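Local coordinates for molybdenum cofactor carrier protein (Chlamydomonas reinhardtii, PDB 2IZ6) that probably binds the molybdenum cofactor and carries it, as a member of the SLOG superfamily, at residues A27-Q30 and L31-N35; G38-I41 and A42-G45; P118-A121 and A122-L126; E144-F147 and T148-A152. All blocks are in the same frame, centred on the assembly; numbering follows the deposited sequence.

Contact 1 (A27-Q30 and L31-N35); sequences AENQ and LVMAN
Leu-31 N reaches back to Ala-27 O, 3.3 Å away, and with this bond the helix 28-43 begins its first turn. Ala-27 sits at the N-cap position, where its own N-H has no preceding helical turn to supply a carbonyl. The side chain of Gln-30 supplies an acceptor instead: its OE1 accepts a hydrogen bond from Ala-27 N over 3.1 Å, the donor standing 31° out of the plane of the amide. The first torsion sets this up, for with CG opposite the carbonyl carbon and beside the backbone N (chi1 -64°), the extended chain runs back toward the start of the helix. The other end of the same amide is also used, NE2 donating to Gly-138 O in another part of the chain.

Further along, Val-32 N binds Glu-28 O at 3.1 Å, Met-33 N binds Asn-29 O, and Ala-34 N closes on Gln-30 O at 2.8 Å. Carbon packs round these carbonyls too: Val-32 CG2 lies 3.4 Å from Glu-28 O, and Met-33 CG is 3.2 Å from Asn-29 O. Leu-31 and Ala-34 also touch Glu-60 of helix 57-67.

At the head of this helix, which belongs to the crossover between strands 15-19 and 47-51, one glutamine amide thus serves two backbone groups, accepting with its oxygen and donating with its nitrogen, so that its rotation is fixed from both ends.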
loop_
_atom_site.group_PDB
_atom_site.type_symbol
_atom_site.label_atom_id
_atom_site.label_comp_id
_atom_site.label_asym_id
_atom_site.label_seq_id
_atom_site.Cartn_x
_atom_site.Cartn_y
_atom_site.Cartn_z
ATOM N N ALA A 27 -29.456 -0.101 -3.153
ATOM C CA ALA A 27 -30.811 0.005 -3.628
ATOM C C ALA A 27 -30.886 0.386 -5.117
ATOM O O ALA A 27 -30.022 1.074 -5.625
ATOM C CB ALA A 27 -31.558 1.016 -2.807
ATOM N N GLU A 28 -31.947 -0.028 -5.812
ATOM C CA GLU A 28 -32.083 0.301 -7.234
ATOM C C GLU A 28 -32.043 1.796 -7.543
ATOM O O GLU A 28 -31.490 2.153 -8.559
ATOM C CB GLU A 28 -33.317 -0.364 -7.879
ATOM C CG GLU A 28 -33.184 -1.821 -7.875
ATOM C CD GLU A 28 -34.226 -2.527 -8.756
ATOM O OE1 GLU A 28 -35.184 -1.858 -9.179
ATOM O OE2 GLU A 28 -34.014 -3.693 -9.066
ATOM N N ASN A 29 -32.578 2.661 -6.683
ATOM C CA ASN A 29 -32.523 4.101 -6.888
ATOM C C ASN A 29 -31.078 4.579 -6.979
ATOM O O ASN A 29 -30.779 5.544 -7.721
ATOM C CB ASN A 29 -33.297 4.851 -5.780
ATOM C CG ASN A 29 -32.665 4.716 -4.408
ATOM O OD1 ASN A 29 -32.239 5.718 -3.782
ATOM N ND2 ASN A 29 -32.547 3.481 -3.945
ATOM N N GLN A 30 -30.207 3.934 -6.185
ATOM C CA GLN A 30 -28.797 4.236 -6.196
ATOM C C GLN A 30 -28.109 3.808 -7.491
ATOM O O GLN A 30 -27.243 4.536 -8.024
ATOM C CB GLN A 30 -28.118 3.702 -4.943
ATOM C CG GLN A 30 -28.642 4.365 -3.715
ATOM C CD GLN A 30 -28.120 3.694 -2.455
ATOM O OE1 GLN A 30 -27.916 2.486 -2.412
ATOM N NE2 GLN A 30 -27.910 4.485 -1.424
ATOM N N LEU A 31 -28.480 2.670 -8.025
ATOM C CA LEU A 31 -27.971 2.161 -9.314
ATOM C C LEU A 31 -28.323 3.139 -10.441
ATOM O O LEU A 31 -27.452 3.487 -11.240
ATOM C CB LEU A 31 -28.539 0.753 -9.636
ATOM C CG LEU A 31 -28.083 -0.366 -8.718
ATOM C CD1 LEU A 31 -28.833 -1.604 -9.117
ATOM C CD2 LEU A 31 -26.521 -0.500 -8.711
ATOM N N VAL A 32 -29.554 3.634 -10.430
ATOM C CA VAL A 32 -30.064 4.542 -11.436
ATOM C C VAL A 32 -29.295 5.872 -11.233
ATOM O O VAL A 32 -28.838 6.452 -12.219
ATOM C CB VAL A 32 -31.573 4.806 -11.264
ATOM C CG1 VAL A 32 -32.034 5.942 -12.177
ATOM C CG2 VAL A 32 -32.324 3.549 -11.520
ATOM N N MET A 33 -29.250 6.380 -10.026
ATOM C CA MET A 33 -28.492 7.637 -9.786
ATOM C C MET A 33 -27.053 7.565 -10.251
ATOM O O MET A 33 -26.531 8.481 -10.869
ATOM C CB MET A 33 -28.566 8.077 -8.343
ATOM C CG MET A 33 -29.992 8.645 -8.035
ATOM S SD MET A 33 -29.992 9.690 -6.561
ATOM C CE MET A 33 -29.235 8.522 -5.489
ATOM N N ALA A 34 -26.399 6.442 -9.956
ATOM C CA ALA A 34 -25.042 6.242 -10.384
ATOM C C ALA A 34 -24.860 6.254 -11.885
ATOM O O ALA A 34 -23.919 6.929 -12.420
ATOM C CB ALA A 34 -24.470 4.975 -9.759
ATOM N N ASN A 35 -25.778 5.593 -12.595
ATOM C CA ASN A 35 -25.697 5.591 -14.063
ATOM C C ASN A 35 -25.837 7.029 -14.627
ATOM O O ASN A 35 -25.095 7.419 -15.530
ATOM C CB ASN A 35 -26.765 4.606 -14.628
ATOM C CG ASN A 35 -26.665 4.461 -16.121
ATOM O OD1 ASN A 35 -27.355 5.136 -16.846
ATOM N ND2 ASN A 35 -25.670 3.695 -16.600
#

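Contact 2 (G38-I41 and A42-G45)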
loop_
_atom_site.group_PDB
_atom_site.type_symbol
_atom_site.label_atom_id
_atom_site.label_comp_id
_atom_site.label_asym_id
_atom_site.label_seq_id
_atom_site.Cartn_x
_atom_site.Cartn_y
_atom_site.Cartn_z
ATOM N N GLY A 38 -22.760 9.116 -13.908
ATOM C CA GLY A 38 -21.735 8.736 -14.900
ATOM C C GLY A 38 -21.922 9.429 -16.238
ATOM O O GLY A 38 -20.995 10.049 -16.820
ATOM N N LYS A 39 -23.152 9.454 -16.698
ATOM C CA LYS A 39 -23.554 10.167 -17.972
ATOM C C LYS A 39 -23.177 11.600 -17.899
ATOM O O LYS A 39 -22.551 12.086 -18.802
ATOM C CB LYS A 39 -25.072 9.947 -18.252
ATOM C CG LYS A 39 -25.429 8.629 -18.668
ATOM C CD LYS A 39 -26.856 8.718 -19.261
ATOM C CE LYS A 39 -27.727 7.561 -18.900
ATOM N NZ LYS A 39 -29.192 7.961 -19.180
ATOM N N GLN A 40 -23.483 12.262 -16.792
ATOM C CA GLN A 40 -23.328 13.700 -16.687
ATOM C C GLN A 40 -21.912 14.018 -16.540
ATOM O O GLN A 40 -21.437 15.030 -17.061
ATOM C CB GLN A 40 -24.225 14.224 -15.565
ATOM C CG GLN A 40 -25.693 14.031 -15.892
ATOM C CD GLN A 40 -26.166 14.694 -17.194
ATOM O OE1 GLN A 40 -25.625 15.748 -17.627
ATOM N NE2 GLN A 40 -27.233 14.132 -17.784
ATOM N N ILE A 41 -21.174 13.169 -15.818
ATOM C CA ILE A 41 -19.748 13.408 -15.707
ATOM C C ILE A 41 -19.108 13.411 -17.091
ATOM O O ILE A 41 -18.294 14.271 -17.377
ATOM C CB ILE A 41 -19.057 12.365 -14.719
ATOM C CG1 ILE A 41 -19.490 12.679 -13.289
ATOM C CG2 ILE A 41 -17.570 12.178 -14.957
ATOM C CD1 ILE A 41 -19.219 11.537 -12.342
ATOM N N ALA A 42 -19.348 12.417 -17.877
ATOM C CA ALA A 42 -18.788 12.352 -19.235
ATOM C C ALA A 42 -19.211 13.501 -20.151
ATOM O O ALA A 42 -18.407 14.038 -20.903
ATOM C CB ALA A 42 -19.117 11.115 -19.856
ATOM N N THR A 43 -20.449 13.886 -20.001
ATOM C CA THR A 43 -21.044 14.957 -20.824
ATOM C C THR A 43 -20.386 16.293 -20.543
ATOM O O THR A 43 -20.198 17.111 -21.439
ATOM C CB THR A 43 -22.549 15.040 -20.584
ATOM O OG1 THR A 43 -23.208 13.783 -20.958
ATOM C CG2 THR A 43 -23.155 16.220 -21.351
ATOM N N HIS A 44 -19.964 16.502 -19.279
ATOM C CA HIS A 44 -19.161 17.635 -18.910
ATOM C C HIS A 44 -17.698 17.550 -19.291
ATOM O O HIS A 44 -16.922 18.442 -18.966
ATOM C CB HIS A 44 -19.332 17.912 -17.398
ATOM C CG HIS A 44 -20.639 18.554 -17.064
ATOM N ND1 HIS A 44 -21.813 17.846 -17.007
ATOM C CD2 HIS A 44 -20.970 19.861 -16.886
ATOM C CE1 HIS A 44 -22.816 18.679 -16.750
ATOM N NE2 HIS A 44 -22.323 19.904 -16.629
ATOM N N GLY A 45 -17.267 16.485 -19.960
ATOM C CA GLY A 45 -15.884 16.391 -20.370
ATOM C C GLY A 45 -14.908 15.943 -19.331
ATOM O O GLY A 45 -13.711 16.208 -19.477
#
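Thr-43 holds OG1 opposite its carbonyl carbon and beside its backbone N (chi1 -61°), and His-44 places CG likewise (chi1 -75°); both side chains therefore fold back on the preceding turn. OG1 of Thr-43 donates to Lys-39 O at 2.8 Å, from above the carbonyl plane, while Thr-43 N binds that same oxygen at 3.0 Å. The next carbonyl is gripped in a similar way. His-44 ND1 donates to Gln-40 O at 2.8 Å, with the oxygen lying at the ring edge and nearly in its plane, and His-44 N approaches that oxygen from the opposite face of the carbonyl plane at 3.0 Å.

The Gln-40 amide, turned 69° from the imidazole, donates through NE2 to Glu-36. Trp-46 stacks on the histidine ring, and Ile-165 of helix 161-173 also touches it. Gly-45 then leaves the helix with positive phi in a Schellman motif, Gly-45 N binding Ala-42 O at 2.9 Å.

With an alanine at His-44, Gln-40 O is likely to lose its side-chain donor and Trp-46 its stacking partner. Lys-39 O and Gln-40 O, near the helix end, thus each accept two hydrogen bonds, one from a backbone N-H and one from the side chain of the same residue.

Contact 3 (P118-A121 and A122-L126)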
loop_
_atom_site.group_PDB
_atom_site.type_symbol
_atom_site.label_atom_id
_atom_site.label_comp_id
_atom_site.label_asym_id
_atom_site.label_seq_id
_atom_site.Cartn_x
_atom_site.Cartn_y
_atom_site.Cartn_z
ATOM N N PRO A 118 -19.180 0.547 4.712
ATOM C CA PRO A 118 -17.890 0.741 5.406
ATOM C C PRO A 118 -16.791 1.128 4.438
ATOM O O PRO A 118 -16.034 2.045 4.715
ATOM C CB PRO A 118 -17.630 -0.616 6.055
ATOM C CG PRO A 118 -18.979 -1.194 6.224
ATOM C CD PRO A 118 -19.814 -0.712 5.090
ATOM N N GLY A 119 -16.611 0.448 3.295
ATOM C CA GLY A 119 -15.526 0.825 2.393
ATOM C C GLY A 119 -15.682 2.245 1.895
ATOM O O GLY A 119 -14.694 2.979 1.763
ATOM N N THR A 120 -16.889 2.620 1.496
ATOM C CA THR A 120 -17.187 3.949 1.049
ATOM C C THR A 120 -16.843 4.964 2.135
ATOM O O THR A 120 -16.247 5.947 1.867
ATOM C CB THR A 120 -18.613 4.051 0.531
ATOM O OG1 THR A 120 -18.593 3.213 -0.617
ATOM C CG2 THR A 120 -18.919 5.492 0.105
ATOM N N ALA A 121 -17.266 4.670 3.333
ATOM C CA ALA A 121 -17.017 5.564 4.473
ATOM C C ALA A 121 -15.532 5.794 4.685
ATOM O O ALA A 121 -15.111 6.921 5.004
ATOM C CB ALA A 121 -17.652 5.015 5.669
ATOM N N ALA A 122 -14.734 4.755 4.519
ATOM C CA ALA A 122 -13.292 4.932 4.691
ATOM C C ALA A 122 -12.736 5.855 3.642
ATOM O O ALA A 122 -11.926 6.742 3.857
ATOM C CB ALA A 122 -12.555 3.615 4.660
ATOM N N GLU A 123 -13.134 5.663 2.416
ATOM C CA GLU A 123 -12.622 6.490 1.356
ATOM C C GLU A 123 -13.037 7.956 1.465
ATOM O O GLU A 123 -12.270 8.880 1.131
ATOM C CB GLU A 123 -12.970 5.921 -0.036
ATOM C CG GLU A 123 -12.316 4.633 -0.401
ATOM C CD GLU A 123 -10.786 4.545 -0.140
ATOM O OE1 GLU A 123 -10.400 3.499 0.427
ATOM O OE2 GLU A 123 -10.031 5.485 -0.479
ATOM N N VAL A 124 -14.257 8.190 1.894
ATOM C CA VAL A 124 -14.746 9.554 2.099
ATOM C C VAL A 124 -13.884 10.219 3.228
ATOM O O VAL A 124 -13.390 11.349 3.156
ATOM C CB VAL A 124 -16.229 9.610 2.472
ATOM C CG1 VAL A 124 -16.630 10.972 2.980
ATOM C CG2 VAL A 124 -17.036 9.184 1.271
ATOM N N ALA A 125 -13.694 9.465 4.318
ATOM C CA ALA A 125 -12.921 9.971 5.452
ATOM C C ALA A 125 -11.498 10.249 5.048
ATOM O O ALA A 125 -10.917 11.320 5.415
ATOM C CB ALA A 125 -12.943 9.005 6.559
ATOM N N LEU A 126 -10.898 9.381 4.215
ATOM C CA LEU A 126 -9.524 9.634 3.734
ATOM C C LEU A 126 -9.461 10.844 2.773
ATOM O O LEU A 126 -8.409 11.532 2.708
ATOM C CB LEU A 126 -8.895 8.383 3.173
ATOM C CG LEU A 126 -8.653 7.318 4.231
ATOM C CD1 LEU A 126 -8.120 5.968 3.700
ATOM C CD2 LEU A 126 -7.690 7.813 5.305
HETATM O O HOH W 1 -12.061 1.741 1.431
#
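Gly-119 O receives Glu-123 N at 3.2 Å and, in addition, a hydrogen bond from a water 2.9 Å away. The same water donates to Glu-123 OE1 over 2.6 Å, so it bridges one residue's carbonyl to the carboxylate one turn later. The first torsion of Glu-123 (chi1 -67°) sets CG beside the backbone N and 3.6 Å from Gly-119 O, and a bend at the second (chi2 -47°) places the carboxylate where the water reaches OE1. Around the rest of the turn Ala-122 N binds Pro-118 O, Val-124 N binds Thr-120 O and Ala-125 N binds Ala-121 O. The methyls follow these bonds: Val-124 CG2 sits 3.4 Å from Thr-120 O, and Ala-125 CB meets Ala-121 O at the same distance.

In the next shell, Arg-100 NE forms a salt bridge with Glu-123 OE1 and so fixes the buried acid, while Met-19 of strand 15-19 touches both Glu-123 and Thr-120. Small residues let another surface come close: Ala-122 and Ala-125 meet Leu-126 and Pro-118 of the second subunit.

Gly-119 and Ala-122 fall in a GxGxxA-like sequence at the start of the helix that follows strand 110-114, an arrangement consistent with the strand-turn-helix of Rossmann-type folds, here within a beta-alpha-beta crossover.

Contact 4 (E144-F147 and T148-A152); sequences EKFF and TSLDA
Leu-150 lies over one face of the Phe-146 ring, its CG 4.1 Å above the plane and offset toward the rim, with CD1 3.9 Å from Phe-146 CZ. That phenylalanine has CG trans to its backbone N (chi1 173°), which swings the ring along the helix to meet the leucine one turn on. CD1 also touches Phe-147 CD2 at 4.0 Å, where the two side chains run side by side. Phe-146 also turns its CD2 over the centre of one face of the Phe-147 ring, 3.9 Å above it.

Phe-146 and Phe-147 also meet Phe-146 of the second subunit, Phe-147 edge-to-face, and Leu-150 packs on Gly-117 there. Were Leu-150 a glycine, that face of Phe-146 would probably be uncovered and its ring freer to turn at the subunit interface.

On the polar side, Thr-148 OG1 and Thr-148 N reach Glu-144 O from opposite faces of its plane, OG1 at 2.7 Å. Ser-149 OG approaches Phe-146 O on a lone pair at 2.5 Å, and Leu-150 N shares this acceptor. Side-chain hydroxyls thus double the grip on carbonyls of the last two turns, while Phe-146 and Leu-150 pack at the subunit interface and Phe-147 also faces helix 118-129.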
loop_
_atom_site.group_PDB
_atom_site.type_symbol
_atom_site.label_atom_id
_atom_site.label_comp_id
_atom_site.label_asym_id
_atom_site.label_seq_id
_atom_site.Cartn_x
_atom_site.Cartn_y
_atom_site.Cartn_z
ATOM N N GLU A 144 -24.615 11.964 6.458
ATOM C CA GLU A 144 -24.518 13.369 6.115
ATOM C C GLU A 144 -24.099 14.210 7.321
ATOM O O GLU A 144 -23.198 15.066 7.265
ATOM C CB GLU A 144 -25.867 13.856 5.558
ATOM C CG GLU A 144 -26.306 13.165 4.210
ATOM C CD GLU A 144 -27.755 13.458 3.799
ATOM O OE1 GLU A 144 -28.479 14.017 4.629
ATOM O OE2 GLU A 144 -28.107 13.133 2.657
ATOM N N LYS A 145 -24.733 13.920 8.463
ATOM C CA LYS A 145 -24.439 14.670 9.686
ATOM C C LYS A 145 -23.024 14.365 10.201
ATOM O O LYS A 145 -22.267 15.267 10.557
ATOM C CB LYS A 145 -25.488 14.325 10.781
ATOM C CG LYS A 145 -26.846 14.943 10.469
ATOM C CD LYS A 145 -27.904 14.694 11.566
ATOM C CE LYS A 145 -29.353 14.477 10.953
ATOM N NZ LYS A 145 -30.421 15.565 11.112
ATOM N N PHE A 146 -22.630 13.096 10.155
ATOM C CA PHE A 146 -21.305 12.683 10.620
ATOM C C PHE A 146 -20.162 13.307 9.789
ATOM O O PHE A 146 -19.277 13.981 10.322
ATOM C CB PHE A 146 -21.193 11.175 10.668
ATOM C CG PHE A 146 -19.773 10.709 10.973
ATOM C CD1 PHE A 146 -19.194 10.957 12.198
ATOM C CD2 PHE A 146 -19.007 10.082 9.992
ATOM C CE1 PHE A 146 -17.842 10.528 12.460
ATOM C CE2 PHE A 146 -17.722 9.631 10.254
ATOM C CZ PHE A 146 -17.143 9.874 11.442
ATOM N N PHE A 147 -20.268 13.232 8.452
ATOM C CA PHE A 147 -19.188 13.728 7.609
ATOM C C PHE A 147 -19.175 15.212 7.680
ATOM O O PHE A 147 -18.129 15.854 7.701
ATOM C CB PHE A 147 -19.285 13.153 6.141
ATOM C CG PHE A 147 -18.907 11.712 6.072
ATOM C CD1 PHE A 147 -19.798 10.756 5.788
ATOM C CD2 PHE A 147 -17.619 11.326 6.410
ATOM C CE1 PHE A 147 -19.432 9.385 5.823
ATOM C CE2 PHE A 147 -17.252 9.958 6.414
ATOM C CZ PHE A 147 -18.146 9.043 6.155
ATOM N N THR A 148 -20.359 15.832 7.740
ATOM C CA THR A 148 -20.360 17.296 7.951
ATOM C C THR A 148 -19.705 17.719 9.278
ATOM O O THR A 148 -19.038 18.746 9.327
ATOM C CB THR A 148 -21.790 17.896 7.861
ATOM O OG1 THR A 148 -22.346 17.581 6.589
ATOM C CG2 THR A 148 -21.773 19.432 8.113
ATOM N N SER A 149 -19.867 16.954 10.328
ATOM C CA SER A 149 -19.116 17.243 11.576
ATOM C C SER A 149 -17.606 17.091 11.423
ATOM O O SER A 149 -16.878 17.776 12.152
ATOM C CB SER A 149 -19.564 16.356 12.759
ATOM O OG SER A 149 -19.196 14.953 12.658
ATOM N N LEU A 150 -17.138 16.174 10.558
ATOM C CA LEU A 150 -15.682 16.023 10.318
ATOM C C LEU A 150 -15.074 17.218 9.652
ATOM O O LEU A 150 -13.958 17.625 9.991
ATOM C CB LEU A 150 -15.302 14.780 9.494
ATOM C CG LEU A 150 -15.550 13.420 10.123
ATOM C CD1 LEU A 150 -15.045 12.349 9.229
ATOM C CD2 LEU A 150 -14.913 13.283 11.523
ATOM N N ASP A 151 -15.766 17.765 8.657
ATOM C CA ASP A 151 -15.298 18.962 7.979
ATOM C C ASP A 151 -16.423 19.604 7.201
ATOM O O ASP A 151 -16.753 19.187 6.088
ATOM C CB ASP A 151 -14.094 18.642 7.064
ATOM C CG ASP A 151 -13.382 19.890 6.594
ATOM O OD1 ASP A 151 -14.061 20.886 6.265
ATOM O OD2 ASP A 151 -12.136 19.869 6.499
ATOM N N ALA A 152 -17.037 20.633 7.792
ATOM C CA ALA A 152 -18.226 21.214 7.194
ATOM C C ALA A 152 -17.892 21.874 5.868
ATOM O O ALA A 152 -18.732 21.895 4.991
ATOM C CB ALA A 152 -18.886 22.238 8.155
#

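The four contacts follow in series along the chain and fall on three helices that each link neighbouring strands of the parallel sheet. Contacts 1 and 2 occupy the beginning and end of helix 28-43, their centres about 16 Å apart. Contact 3 opens helix 118-129, and contact 4 closes helix 141-150. Contacts 3 and 4 lie about 13 Å apart between centres and touch directly, Val-124 CG1 meeting Phe-147 CD2 at 3.6 Å; both also border the second subunit. Contact 2 is about 27 Å from contact 4, centre to centre, across the chain's centre. The assembly interface therefore engages contacts 3 and 4, whereas no other subunit reaches contacts 1 and 2.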